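Long-range contacts in nitrite oxidoreductase subunit A (Kuenenia stuttgartiensis, PDB 7B04), which belongs to the molybdopterin oxidoreductase family and holds a molybdenum atom, an iron/sulfur cluster (SF4) and two molecules of the ligand MD1: residues Y415-L420 against I1079-I1084; I837-E842 against R869-G874; K183-I188 against S743-L748. All blocks are in the same frame, centred on the assembly; numbering follows the deposited sequence.

Contact 1: Y415-L420 against I1079-I1084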
ATOM      1  N   TYR B 415     -24.923  14.158 -35.532  1.00 48.65           N
ATOM      2  CA  TYR B 415     -24.332  13.413 -36.636  1.00 52.57           C
ATOM      3  C   TYR B 415     -22.876  13.792 -36.871  1.00 57.31           C
ATOM      4  O   TYR B 415     -22.033  12.911 -37.061  1.00 58.09           O
ATOM      5  CB  TYR B 415     -25.117  13.640 -37.934  1.00 61.71           C
ATOM      6  CG  TYR B 415     -26.470  12.960 -38.019  1.00 52.61           C
ATOM      7  CD1 TYR B 415     -27.152  12.560 -36.880  1.00 51.47           C
ATOM      8  CD2 TYR B 415     -27.057  12.706 -39.252  1.00 56.06           C
ATOM      9  CE1 TYR B 415     -28.386  11.940 -36.965  1.00 55.17           C
ATOM     10  CE2 TYR B 415     -28.290  12.088 -39.346  1.00 59.42           C
ATOM     11  CZ  TYR B 415     -28.949  11.704 -38.199  1.00 56.68           C
ATOM     12  OH  TYR B 415     -30.175  11.086 -38.288  1.00 59.61           O
ATOM     13  N   HIS B 416     -22.563  15.090 -36.840  1.00 56.29           N
ATOM     14  CA  HIS B 416     -21.238  15.555 -37.232  1.00 56.42           C
ATOM     15  C   HIS B 416     -20.208  15.398 -36.121  1.00 54.85           C
ATOM     16  O   HIS B 416     -19.015  15.257 -36.409  1.00 52.25           O
ATOM     17  CB  HIS B 416     -21.303  17.021 -37.664  1.00 55.52           C
ATOM     18  CG  HIS B 416     -22.077  17.247 -38.925  1.00 59.93           C
ATOM     19  ND1 HIS B 416     -21.576  16.937 -40.171  1.00 61.27           N
ATOM     20  CD2 HIS B 416     -23.313  17.759 -39.134  1.00 64.55           C
ATOM     21  CE1 HIS B 416     -22.472  17.244 -41.092  1.00 68.07           C
ATOM     22  NE2 HIS B 416     -23.535  17.745 -40.489  1.00 71.00           N
ATOM     23  N   ILE B 417     -20.632  15.414 -34.860  1.00 54.35           N
ATOM     24  CA  ILE B 417     -19.730  15.292 -33.721  1.00 54.43           C
ATOM     25  C   ILE B 417     -19.880  13.938 -33.035  1.00 45.38           C
ATOM     26  O   ILE B 417     -18.890  13.268 -32.742  1.00 48.46           O
ATOM     27  CB  ILE B 417     -19.940  16.449 -32.720  1.00 45.65           C
ATOM     28  CG1 ILE B 417     -19.401  17.759 -33.296  1.00 50.41           C
ATOM     29  CG2 ILE B 417     -19.266  16.141 -31.390  1.00 41.32           C
ATOM     30  CD1 ILE B 417     -19.718  18.975 -32.451  1.00 52.75           C
ATOM     31  N   GLN B 418     -21.117  13.513 -32.787  1.00 40.68           N
ATOM     32  CA  GLN B 418     -21.373  12.299 -32.026  1.00 41.02           C
ATOM     33  C   GLN B 418     -21.586  11.070 -32.906  1.00 46.41           C
ATOM     34  O   GLN B 418     -21.605   9.952 -32.381  1.00 41.65           O
ATOM     35  CB  GLN B 418     -22.574  12.511 -31.095  1.00 34.02           C
ATOM     36  CG  GLN B 418     -22.273  13.512 -29.981  1.00 40.77           C
ATOM     37  CD  GLN B 418     -23.428  13.719 -29.020  1.00 40.53           C
ATOM     38  OE1 GLN B 418     -24.523  13.196 -29.221  1.00 50.09           O
ATOM     39  NE2 GLN B 418     -23.184  14.485 -27.962  1.00 41.37           N
ATOM     40  N   GLY B 419     -21.755  11.249 -34.212  1.00 46.65           N
ATOM     41  CA  GLY B 419     -21.808  10.126 -35.135  1.00 43.44           C
ATOM     42  C   GLY B 419     -23.080   9.307 -35.105  1.00 49.83           C
ATOM     43  O   GLY B 419     -23.018   8.071 -35.125  1.00 51.11           O
ATOM     44  N   LEU B 420     -24.237   9.962 -35.076  1.00 50.03           N
ATOM     45  CA  LEU B 420     -25.523   9.279 -35.105  1.00 45.14           C
ATOM     46  C   LEU B 420     -25.882   8.841 -36.522  1.00 46.29           C
ATOM     47  O   LEU B 420     -25.452   9.440 -37.510  1.00 45.98           O
ATOM     48  CB  LEU B 420     -26.617  10.179 -34.536  1.00 43.33           C
ATOM     49  CG  LEU B 420     -27.996   9.589 -34.253  1.00 40.12           C
ATOM     50  CD1 LEU B 420     -27.890   8.419 -33.292  1.00 44.73           C
ATOM     51  CD2 LEU B 420     -28.919  10.660 -33.691  1.00 36.74           C
ATOM     52  N   ILE B1079     -15.063   3.315 -27.777  1.00 38.85           N
ATOM     53  CA  ILE B1079     -13.840   3.508 -28.551  1.00 38.57           C
ATOM     54  C   ILE B1079     -14.039   4.540 -29.658  1.00 42.61           C
ATOM     55  O   ILE B1079     -13.095   5.241 -30.042  1.00 40.87           O
ATOM     56  CB  ILE B1079     -13.356   2.169 -29.140  1.00 37.50           C
ATOM     57  CG1 ILE B1079     -13.063   1.167 -28.024  1.00 37.00           C
ATOM     58  CG2 ILE B1079     -12.115   2.368 -29.989  1.00 32.55           C
ATOM     59  CD1 ILE B1079     -11.927   1.582 -27.117  1.00 37.58           C
ATOM     60  N   GLY B1080     -15.263   4.663 -30.159  1.00 56.15           N
ATOM     61  CA  GLY B1080     -15.554   5.546 -31.273  1.00 47.17           C
ATOM     62  C   GLY B1080     -16.588   6.596 -30.920  1.00 45.96           C
ATOM     63  O   GLY B1080     -17.451   6.380 -30.066  1.00 39.59           O
ATOM     64  N   MET B1081     -16.489   7.749 -31.584  1.00 48.04           N
ATOM     65  CA  MET B1081     -17.501   8.790 -31.446  1.00 44.19           C
ATOM     66  C   MET B1081     -18.758   8.357 -32.187  1.00 42.80           C
ATOM     67  O   MET B1081     -19.107   8.923 -33.229  1.00 40.12           O
ATOM     68  CB  MET B1081     -16.992  10.130 -31.984  1.00 35.35           C
ATOM     69  CG  MET B1081     -15.919  10.784 -31.129  1.00 29.84           C
ATOM     70  SD  MET B1081     -16.507  11.217 -29.479  1.00 53.69           S
ATOM     71  CE  MET B1081     -17.614  12.575 -29.848  1.00 42.26           C
ATOM     72  N   LYS B1082     -19.433   7.343 -31.653  1.00 39.88           N
ATOM     73  CA  LYS B1082     -20.600   6.753 -32.287  1.00 38.30           C
ATOM     74  C   LYS B1082     -21.516   6.205 -31.205  1.00 48.84           C
ATOM     75  O   LYS B1082     -21.155   6.139 -30.027  1.00 47.22           O
ATOM     76  CB  LYS B1082     -20.200   5.649 -33.270  1.00 35.77           C
ATOM     77  CG  LYS B1082     -19.484   4.484 -32.607  1.00 35.39           C
ATOM     78  CD  LYS B1082     -18.996   3.468 -33.624  1.00 35.87           C
ATOM     79  CE  LYS B1082     -18.258   2.328 -32.940  1.00 31.69           C
ATOM     80  NZ  LYS B1082     -17.742   1.331 -33.917  1.00 38.36           N
ATOM     81  N   PHE B1083     -22.714   5.814 -31.620  1.00 44.83           N
ATOM     82  CA  PHE B1083     -23.716   5.270 -30.721  1.00 38.13           C
ATOM     83  C   PHE B1083     -23.959   3.801 -31.026  1.00 35.76           C
ATOM     84  O   PHE B1083     -23.749   3.334 -32.150  1.00 44.13           O
ATOM     85  CB  PHE B1083     -25.038   6.029 -30.832  1.00 37.07           C
ATOM     86  CG  PHE B1083     -24.956   7.449 -30.373  1.00 41.12           C
ATOM     87  CD1 PHE B1083     -24.938   7.755 -29.023  1.00 42.88           C
ATOM     88  CD2 PHE B1083     -24.889   8.481 -31.293  1.00 50.15           C
ATOM     89  CE1 PHE B1083     -24.859   9.064 -28.599  1.00 47.69           C
ATOM     90  CE2 PHE B1083     -24.811   9.793 -30.874  1.00 50.19           C
ATOM     91  CZ  PHE B1083     -24.792  10.083 -29.527  1.00 47.28           C
ATOM     92  N   ILE B1084     -24.405   3.074 -30.002  1.00 32.98           N
ATOM     93  CA  ILE B1084     -24.750   1.666 -30.127  1.00 38.35           C
ATOM     94  C   ILE B1084     -25.971   1.392 -29.260  1.00 44.55           C
ATOM     95  O   ILE B1084     -26.369   2.205 -28.421  1.00 43.86           O
ATOM     96  CB  ILE B1084     -23.597   0.736 -29.702  1.00 35.26           C
ATOM     97  CG1 ILE B1084     -23.248   1.010 -28.250  1.00 42.77           C
ATOM     98  CG2 ILE B1084     -22.371   0.897 -30.586  1.00 36.06           C
ATOM     99  CD1 ILE B1084     -22.384  -0.032 -27.673  1.00 39.86           C
TER
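An inverse gamma turn centred on M1081 brings the entry to the small antiparallel hairpin 1075-1076/1083-1084 up against the loop that follows helix 413-416, with F1083 packed on Q418 and L420. G419, the first residue to leave helical angles after the helix, has the positive phi that suits glycine, and its CA sits 4.6 Å from the CA of K1082. The touching chains run roughly the same way, 22° apart, yet no hydrogen bond joins the two segments. Instead, two CA-H...O contacts link the backbones: K1082 CA to Q418 O, 3.4 Å, and G419 CA to M1081 O, 3.5 Å. M1081 bends at chi2 and chi3 and places CE 4.2 Å from I417 CG2; Y407 of nitrite oxidoreductase subunit B packs on both residues, so this end of the contact lies at the subunit interface. F1083 is the larger anchor. Its CG stands anti to the carbonyl carbon (chi1 -66°), and CE2 of the ring comes 3.5 Å from Q418 CB. The Q418 amide is turned 70° from the ring plane; its NE2 is bonded to P820 O, while OE1 meets the ring edge at CZ, in the ring plane. F1074 stacks on the same F1083 ring, and R446 touches both Q418 and F1083. L420, from the same segment as Q418, crosses the ring obliquely, its CD1 3.6 Å from F1083 CD2.

Contact 2: I837-E842 against R869-G874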
ATOM      1  N   ILE B 837     -36.676  -1.997 -18.264  1.00 43.32           N
ATOM      2  CA  ILE B 837     -36.490  -1.256 -17.022  1.00 43.36           C
ATOM      3  C   ILE B 837     -37.818  -1.064 -16.300  1.00 51.93           C
ATOM      4  O   ILE B 837     -37.889  -1.155 -15.068  1.00 53.79           O
ATOM      5  CB  ILE B 837     -35.791   0.084 -17.313  1.00 47.20           C
ATOM      6  CG1 ILE B 837     -34.407  -0.166 -17.915  1.00 46.34           C
ATOM      7  CG2 ILE B 837     -35.673   0.917 -16.050  1.00 48.27           C
ATOM      8  CD1 ILE B 837     -33.744   1.074 -18.460  1.00 45.32           C
ATOM      9  N   ILE B 838     -38.892  -0.798 -17.048  1.00 51.70           N
ATOM     10  CA  ILE B 838     -40.201  -0.630 -16.423  1.00 48.26           C
ATOM     11  C   ILE B 838     -40.722  -1.963 -15.900  1.00 43.69           C
ATOM     12  O   ILE B 838     -41.343  -2.026 -14.832  1.00 44.84           O
ATOM     13  CB  ILE B 838     -41.184   0.016 -17.415  1.00 51.12           C
ATOM     14  CG1 ILE B 838     -40.688   1.400 -17.834  1.00 57.53           C
ATOM     15  CG2 ILE B 838     -42.576   0.113 -16.809  1.00 37.46           C
ATOM     16  CD1 ILE B 838     -41.459   1.999 -18.990  1.00 57.82           C
ATOM     17  N   GLU B 839     -40.475  -3.050 -16.637  1.00 42.20           N
ATOM     18  CA  GLU B 839     -40.858  -4.373 -16.152  1.00 43.52           C
ATOM     19  C   GLU B 839     -40.106  -4.745 -14.882  1.00 49.47           C
ATOM     20  O   GLU B 839     -40.636  -5.473 -14.035  1.00 49.78           O
ATOM     21  CB  GLU B 839     -40.615  -5.422 -17.237  1.00 42.95           C
ATOM     22  CG  GLU B 839     -41.114  -6.816 -16.880  1.00 50.72           C
ATOM     23  CD  GLU B 839     -40.830  -7.836 -17.966  1.00 61.95           C
ATOM     24  OE1 GLU B 839     -40.184  -7.472 -18.971  1.00 63.99           O
ATOM     25  OE2 GLU B 839     -41.250  -9.003 -17.814  1.00 63.60           O
ATOM     26  N   TYR B 840     -38.881  -4.246 -14.725  1.00 52.57           N
ATOM     27  CA  TYR B 840     -38.093  -4.510 -13.530  1.00 48.47           C
ATOM     28  C   TYR B 840     -38.476  -3.614 -12.361  1.00 48.21           C
ATOM     29  O   TYR B 840     -38.078  -3.900 -11.226  1.00 51.31           O
ATOM     30  CB  TYR B 840     -36.602  -4.345 -13.842  1.00 38.97           C
ATOM     31  CG  TYR B 840     -36.080  -5.330 -14.867  1.00 41.53           C
ATOM     32  CD1 TYR B 840     -36.755  -6.517 -15.124  1.00 39.55           C
ATOM     33  CD2 TYR B 840     -34.921  -5.068 -15.587  1.00 43.75           C
ATOM     34  CE1 TYR B 840     -36.287  -7.417 -16.062  1.00 39.66           C
ATOM     35  CE2 TYR B 840     -34.446  -5.963 -16.529  1.00 37.99           C
ATOM     36  CZ  TYR B 840     -35.134  -7.137 -16.761  1.00 40.00           C
ATOM     37  OH  TYR B 840     -34.668  -8.034 -17.695  1.00 44.81           O
ATOM     38  N   GLY B 841     -39.219  -2.540 -12.608  1.00 49.31           N
ATOM     39  CA  GLY B 841     -39.634  -1.648 -11.546  1.00 55.32           C
ATOM     40  C   GLY B 841     -38.621  -0.590 -11.193  1.00 54.08           C
ATOM     41  O   GLY B 841     -38.690  -0.027 -10.095  1.00 61.49           O
ATOM     42  N   GLU B 842     -37.684  -0.299 -12.090  1.00 46.88           N
ATOM     43  CA  GLU B 842     -36.600   0.636 -11.831  1.00 52.16           C
ATOM     44  C   GLU B 842     -36.608   1.790 -12.828  1.00 52.54           C
ATOM     45  O   GLU B 842     -35.568   2.392 -13.096  1.00 41.78           O
ATOM     46  CB  GLU B 842     -35.259  -0.096 -11.863  1.00 52.19           C
ATOM     47  CG  GLU B 842     -34.702  -0.472 -10.497  1.00 56.00           C
ATOM     48  CD  GLU B 842     -33.736  -1.640 -10.572  1.00 58.07           C
ATOM     49  OE1 GLU B 842     -34.157  -2.732 -11.009  1.00 58.32           O
ATOM     50  OE2 GLU B 842     -32.553  -1.465 -10.216  1.00 62.82           O
ATOM     51  N   ARG B 869     -44.585   0.031 -11.660  1.00 50.55           N
ATOM     52  CA  ARG B 869     -45.445  -1.128 -11.897  1.00 52.14           C
ATOM     53  C   ARG B 869     -44.583  -2.299 -12.340  1.00 52.10           C
ATOM     54  O   ARG B 869     -44.573  -2.676 -13.519  1.00 53.05           O
ATOM     55  CB  ARG B 869     -46.522  -0.816 -12.937  1.00 55.58           C
ATOM     56  CG  ARG B 869     -46.892   0.649 -13.022  1.00 60.59           C
ATOM     57  CD  ARG B 869     -48.349   0.830 -13.400  1.00 59.25           C
ATOM     58  NE  ARG B 869     -48.707   2.241 -13.496  1.00 61.20           N
ATOM     59  CZ  ARG B 869     -49.171   2.818 -14.598  1.00 67.93           C
ATOM     60  NH1 ARG B 869     -49.333   2.103 -15.703  1.00 60.92           N
ATOM     61  NH2 ARG B 869     -49.470   4.110 -14.596  1.00 63.17           N
ATOM     62  N   PRO B 870     -43.845  -2.902 -11.417  1.00 50.51           N
ATOM     63  CA  PRO B 870     -42.935  -3.982 -11.788  1.00 51.97           C
ATOM     64  C   PRO B 870     -43.675  -5.297 -11.942  1.00 53.74           C
ATOM     65  O   PRO B 870     -44.858  -5.438 -11.624  1.00 55.95           O
ATOM     66  CB  PRO B 870     -41.966  -4.045 -10.608  1.00 52.77           C
ATOM     67  CG  PRO B 870     -42.790  -3.623  -9.451  1.00 48.10           C
ATOM     68  CD  PRO B 870     -43.758  -2.586  -9.980  1.00 44.31           C
ATOM     69  N   ASP B 871     -42.971  -6.298 -12.463  1.00 47.42           N
ATOM     70  CA  ASP B 871     -43.575  -7.649 -12.571  1.00 50.93           C
ATOM     71  C   ASP B 871     -42.806  -8.500 -11.576  1.00 51.38           C
ATOM     72  O   ASP B 871     -41.612  -8.456 -11.631  1.00 54.32           O
ATOM     73  CB  ASP B 871     -43.550  -8.201 -13.998  1.00 55.38           C
ATOM     74  CG  ASP B 871     -43.970  -9.654 -14.115  1.00 55.56           C
ATOM     75  OD1 ASP B 871     -44.094 -10.293 -13.099  1.00 55.68           O
ATOM     76  OD2 ASP B 871     -44.158 -10.128 -15.229  1.00 52.30           O
ATOM     77  N   ASP B 872     -43.495  -9.210 -10.693  1.00 47.70           N
ATOM     78  CA  ASP B 872     -42.811 -10.005  -9.650  1.00 45.63           C
ATOM     79  C   ASP B 872     -42.357 -11.353 -10.197  1.00 46.11           C
ATOM     80  O   ASP B 872     -41.604 -12.009  -9.513  1.00 39.88           O
ATOM     81  CB  ASP B 872     -43.710 -10.149  -8.428  1.00 45.40           C
ATOM     82  CG  ASP B 872     -44.802 -11.174  -8.615  1.00 57.51           C
ATOM     83  OD1 ASP B 872     -45.003 -11.590  -9.732  1.00 67.45           O
ATOM     84  OD2 ASP B 872     -45.433 -11.540  -7.637  1.00 56.87           O
ATOM     85  N   TYR B 873     -42.878 -11.740 -11.362  1.00 50.52           N
ATOM     86  CA  TYR B 873     -42.656 -13.026 -12.077  1.00 43.02           C
ATOM     87  C   TYR B 873     -43.243 -14.188 -11.286  1.00 45.01           C
ATOM     88  O   TYR B 873     -42.784 -15.292 -11.448  1.00 47.97           O
ATOM     89  CB  TYR B 873     -41.192 -13.258 -12.435  1.00 39.27           C
ATOM     90  CG  TYR B 873     -40.577 -12.168 -13.263  1.00 47.01           C
ATOM     91  CD1 TYR B 873     -40.566 -12.245 -14.636  1.00 50.17           C
ATOM     92  CD2 TYR B 873     -40.024 -11.053 -12.675  1.00 44.33           C
ATOM     93  CE1 TYR B 873     -40.015 -11.245 -15.407  1.00 52.41           C
ATOM     94  CE2 TYR B 873     -39.475 -10.041 -13.431  1.00 42.21           C
ATOM     95  CZ  TYR B 873     -39.467 -10.141 -14.801  1.00 48.52           C
ATOM     96  OH  TYR B 873     -38.923  -9.162 -15.563  1.00 49.31           O
ATOM     97  N   GLY B 874     -44.263 -13.931 -10.480  1.00 52.75           N
ATOM     98  CA  GLY B 874     -44.890 -14.986  -9.676  1.00 50.86           C
ATOM     99  C   GLY B 874     -43.870 -15.681  -8.814  1.00 53.87           C
ATOM    100  O   GLY B 874     -43.929 -16.901  -8.724  1.00 56.79           O
TER
HETATM  101  O   HOH W   1     -41.865   0.360 -13.280  1.00 43.23           O
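I838 and R869 are joined through a water, which donates to I838 O at 2.9 Å and accepts from R869 N; the R869 guanidinium turns elsewhere, to T389 O. At E839 the backbone bonds directly across: D871 N gives to E839 O over 2.9 Å, N-H...O angle 155°. The E839 side chain, its CG anti to the backbone N (chi1 -174°), lies beside D871, pointing the same way, and crosses Y873 at about a right angle, OE2 3.2 Å from Y873 OH. OE2 also ends 4.1 Å from D871 OD2, itself bonded to Y631 OH; the like charges might raise the proton affinity of one of them, though a long, weak ion pair of D871 with K630 would offset this. Y840 offers its ring edge, CE1 lying 3.2 Å from Y873 OH in the ring plane. Here helix 835-840 stops in a Schellman motif, with E842 N bonded back to I837 O and G841 N to I838 O. G841 has positive phi, and P870 CB sits 3.5 Å from its CA. D871 OD1 accepts from Y873 N at 2.6 Å, an Asx turn, and D871 CG lies over the centre of one face of the Y873 ring.

Contact 3: K183-I188 against S743-L748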
ATOM      1  N   LYS B 183      -1.093 -26.818 -30.920  1.00 33.95           N
ATOM      2  CA  LYS B 183      -1.777 -28.061 -31.265  1.00 28.94           C
ATOM      3  C   LYS B 183      -3.077 -28.205 -30.485  1.00 30.56           C
ATOM      4  O   LYS B 183      -4.105 -28.606 -31.043  1.00 35.59           O
ATOM      5  CB  LYS B 183      -0.860 -29.256 -31.007  1.00 28.00           C
ATOM      6  CG  LYS B 183       0.269 -29.403 -32.013  1.00 27.04           C
ATOM      7  CD  LYS B 183       1.105 -30.639 -31.728  1.00 25.06           C
ATOM      8  CE  LYS B 183       2.219 -30.801 -32.749  1.00 28.56           C
ATOM      9  NZ  LYS B 183       3.059 -31.999 -32.470  1.00 26.32           N
ATOM     10  N   GLY B 184      -3.050 -27.881 -29.190  1.00 30.57           N
ATOM     11  CA  GLY B 184      -4.263 -27.959 -28.394  1.00 40.49           C
ATOM     12  C   GLY B 184      -5.326 -26.980 -28.852  1.00 38.96           C
ATOM     13  O   GLY B 184      -6.518 -27.299 -28.853  1.00 37.40           O
ATOM     14  N   ILE B 185      -4.911 -25.768 -29.232  1.00 33.55           N
ATOM     15  CA  ILE B 185      -5.863 -24.777 -29.729  1.00 33.74           C
ATOM     16  C   ILE B 185      -6.553 -25.291 -30.986  1.00 32.77           C
ATOM     17  O   ILE B 185      -7.777 -25.192 -31.130  1.00 32.97           O
ATOM     18  CB  ILE B 185      -5.159 -23.433 -29.985  1.00 26.25           C
ATOM     19  CG1 ILE B 185      -4.757 -22.777 -28.664  1.00 30.30           C
ATOM     20  CG2 ILE B 185      -6.057 -22.503 -30.786  1.00 23.08           C
ATOM     21  CD1 ILE B 185      -3.842 -21.586 -28.831  1.00 28.66           C
ATOM     22  N   ILE B 186      -5.777 -25.863 -31.908  1.00 28.18           N
ATOM     23  CA  ILE B 186      -6.355 -26.369 -33.148  1.00 28.67           C
ATOM     24  C   ILE B 186      -7.293 -27.536 -32.866  1.00 30.48           C
ATOM     25  O   ILE B 186      -8.388 -27.618 -33.433  1.00 32.00           O
ATOM     26  CB  ILE B 186      -5.240 -26.757 -34.138  1.00 23.84           C
ATOM     27  CG1 ILE B 186      -4.457 -25.513 -34.558  1.00 23.79           C
ATOM     28  CG2 ILE B 186      -5.822 -27.453 -35.358  1.00 25.00           C
ATOM     29  CD1 ILE B 186      -3.198 -25.816 -35.341  1.00 23.61           C
ATOM     30  N   HIS B 187      -6.885 -28.453 -31.987  1.00 28.77           N
ATOM     31  CA  HIS B 187      -7.720 -29.614 -31.690  1.00 35.12           C
ATOM     32  C   HIS B 187      -9.044 -29.203 -31.056  1.00 33.56           C
ATOM     33  O   HIS B 187     -10.119 -29.597 -31.526  1.00 36.35           O
ATOM     34  CB  HIS B 187      -6.971 -30.578 -30.773  1.00 33.52           C
ATOM     35  CG  HIS B 187      -7.777 -31.773 -30.369  1.00 31.11           C
ATOM     36  ND1 HIS B 187      -8.619 -31.770 -29.276  1.00 31.34           N
ATOM     37  CD2 HIS B 187      -7.871 -33.011 -30.910  1.00 36.53           C
ATOM     38  CE1 HIS B 187      -9.197 -32.952 -29.164  1.00 37.21           C
ATOM     39  NE2 HIS B 187      -8.760 -33.724 -30.143  1.00 45.18           N
ATOM     40  N   ILE B 188      -8.989 -28.397 -29.992  1.00 36.54           N
ATOM     41  CA  ILE B 188     -10.202 -28.075 -29.246  1.00 33.33           C
ATOM     42  C   ILE B 188     -11.131 -27.188 -30.068  1.00 33.09           C
ATOM     43  O   ILE B 188     -12.354 -27.375 -30.058  1.00 38.92           O
ATOM     44  CB  ILE B 188      -9.840 -27.435 -27.895  1.00 37.60           C
ATOM     45  CG1 ILE B 188      -8.982 -28.399 -27.074  1.00 37.51           C
ATOM     46  CG2 ILE B 188     -11.099 -27.077 -27.129  1.00 40.88           C
ATOM     47  CD1 ILE B 188      -8.323 -27.765 -25.871  1.00 37.28           C
ATOM     48  N   SER B 743       2.834 -17.514 -34.716  1.00 23.79           N
ATOM     49  CA  SER B 743       3.733 -18.090 -35.709  1.00 24.12           C
ATOM     50  C   SER B 743       3.652 -19.611 -35.702  1.00 28.70           C
ATOM     51  O   SER B 743       3.660 -20.245 -36.764  1.00 38.46           O
ATOM     52  CB  SER B 743       5.167 -17.630 -35.448  1.00 31.09           C
ATOM     53  OG  SER B 743       5.279 -16.222 -35.557  1.00 44.37           O
ATOM     54  N   LYS B 744       3.570 -20.214 -34.514  1.00 31.81           N
ATOM     55  CA  LYS B 744       3.449 -21.666 -34.438  1.00 31.43           C
ATOM     56  C   LYS B 744       2.104 -22.139 -34.971  1.00 32.04           C
ATOM     57  O   LYS B 744       2.024 -23.215 -35.576  1.00 30.10           O
ATOM     58  CB  LYS B 744       3.655 -22.138 -32.998  1.00 28.45           C
ATOM     59  CG  LYS B 744       3.672 -23.651 -32.832  1.00 26.63           C
ATOM     60  CD  LYS B 744       4.831 -24.284 -33.590  1.00 31.33           C
ATOM     61  CE  LYS B 744       6.169 -23.953 -32.946  1.00 28.26           C
ATOM     62  NZ  LYS B 744       7.301 -24.632 -33.637  1.00 32.86           N
ATOM     63  N   LEU B 745       1.044 -21.351 -34.771  1.00 28.42           N
ATOM     64  CA  LEU B 745      -0.232 -21.664 -35.406  1.00 28.51           C
ATOM     65  C   LEU B 745      -0.105 -21.622 -36.922  1.00 32.30           C
ATOM     66  O   LEU B 745      -0.677 -22.464 -37.625  1.00 32.95           O
ATOM     67  CB  LEU B 745      -1.313 -20.692 -34.931  1.00 24.26           C
ATOM     68  CG  LEU B 745      -1.843 -20.867 -33.508  1.00 22.61           C
ATOM     69  CD1 LEU B 745      -2.760 -19.714 -33.138  1.00 18.87           C
ATOM     70  CD2 LEU B 745      -2.565 -22.197 -33.361  1.00 16.93           C
ATOM     71  N   GLY B 746       0.648 -20.653 -37.444  1.00 33.04           N
ATOM     72  CA  GLY B 746       0.888 -20.605 -38.874  1.00 32.81           C
ATOM     73  C   GLY B 746       1.814 -21.704 -39.347  1.00 33.37           C
ATOM     74  O   GLY B 746       1.659 -22.217 -40.459  1.00 37.77           O
ATOM     75  N   GLU B 747       2.791 -22.075 -38.518  1.00 33.53           N
ATOM     76  CA  GLU B 747       3.692 -23.164 -38.876  1.00 31.89           C
ATOM     77  C   GLU B 747       2.951 -24.494 -38.936  1.00 34.00           C
ATOM     78  O   GLU B 747       3.194 -25.306 -39.835  1.00 36.29           O
ATOM     79  CB  GLU B 747       4.845 -23.232 -37.874  1.00 38.98           C
ATOM     80  CG  GLU B 747       5.881 -24.300 -38.178  1.00 44.95           C
ATOM     81  CD  GLU B 747       7.022 -24.299 -37.180  1.00 46.70           C
ATOM     82  OE1 GLU B 747       6.999 -23.466 -36.249  1.00 38.34           O
ATOM     83  OE2 GLU B 747       7.941 -25.133 -37.324  1.00 64.98           O
ATOM     84  N   LEU B 748       2.037 -24.730 -37.990  1.00 36.46           N
ATOM     85  CA  LEU B 748       1.271 -25.972 -37.996  1.00 33.71           C
ATOM     86  C   LEU B 748       0.206 -25.978 -39.082  1.00 36.02           C
ATOM     87  O   LEU B 748      -0.125 -27.043 -39.616  1.00 39.36           O
ATOM     88  CB  LEU B 748       0.621 -26.196 -36.632  1.00 29.81           C
ATOM     89  CG  LEU B 748       1.566 -26.447 -35.457  1.00 35.19           C
ATOM     90  CD1 LEU B 748       0.778 -26.532 -34.165  1.00 34.25           C
ATOM     91  CD2 LEU B 748       2.376 -27.714 -35.683  1.00 32.44           C
TER
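I186 and L745 meet where helix 174-191 and helix 734-749 cross at a signed angle of -64°, their local axes 10.4 Å apart. The two side chains slide past each other in opposite directions, and L745 CD2 comes 4.0 Å from I186 CG1. I186 then reaches onward: CD1, anti to CA (chi2 170°), stops 4.0 Å from L748 CB, which it approaches obliquely. The buried, well-packed side belongs to I185 and L745, with I185 CG2 4.3 Å from L745 CD2. Helix 238-254 closes this region, with V249 against I186 and both F242 and L246 against L745.

K183 and L748 make the solvent side. Their single pair is short, but the lysine is exposed: it crosses L748 at about a right angle and contributes CG, 3.6 Å from L748 CD1. Charge is kept beside the apolar patch: K744 NZ bridges to E747 OE1 within its own helix, at 2.9 Å, and also to D175 near the start of helix 174-191. Without a hydrogen bond between the two segments, they are held by apolar contact, while a salt bridge from K744 to D175 adds a directional link between the helices.

Overall arrangement
The three contacts are separate regions of one large chain. Contacts 1 and 2 are the nearest pair, with centres 32 Å apart and nearest atoms about 12 Å apart; contact 3 lies 39 Å from contact 1 and 49 Å from contact 2, centre to centre. In sequence, contact 2 joins neighbours within the span that contact 1 closes, whereas contacts 1 and 3 interleave, each tying together chain more than 500 residues apart. Their centres lie 25, 28 and 33 Å from the chain centre, and none of their residues lines the iron/sulfur cluster pocket around C67, C75 and C115. Contact 1 alone touches another subunit.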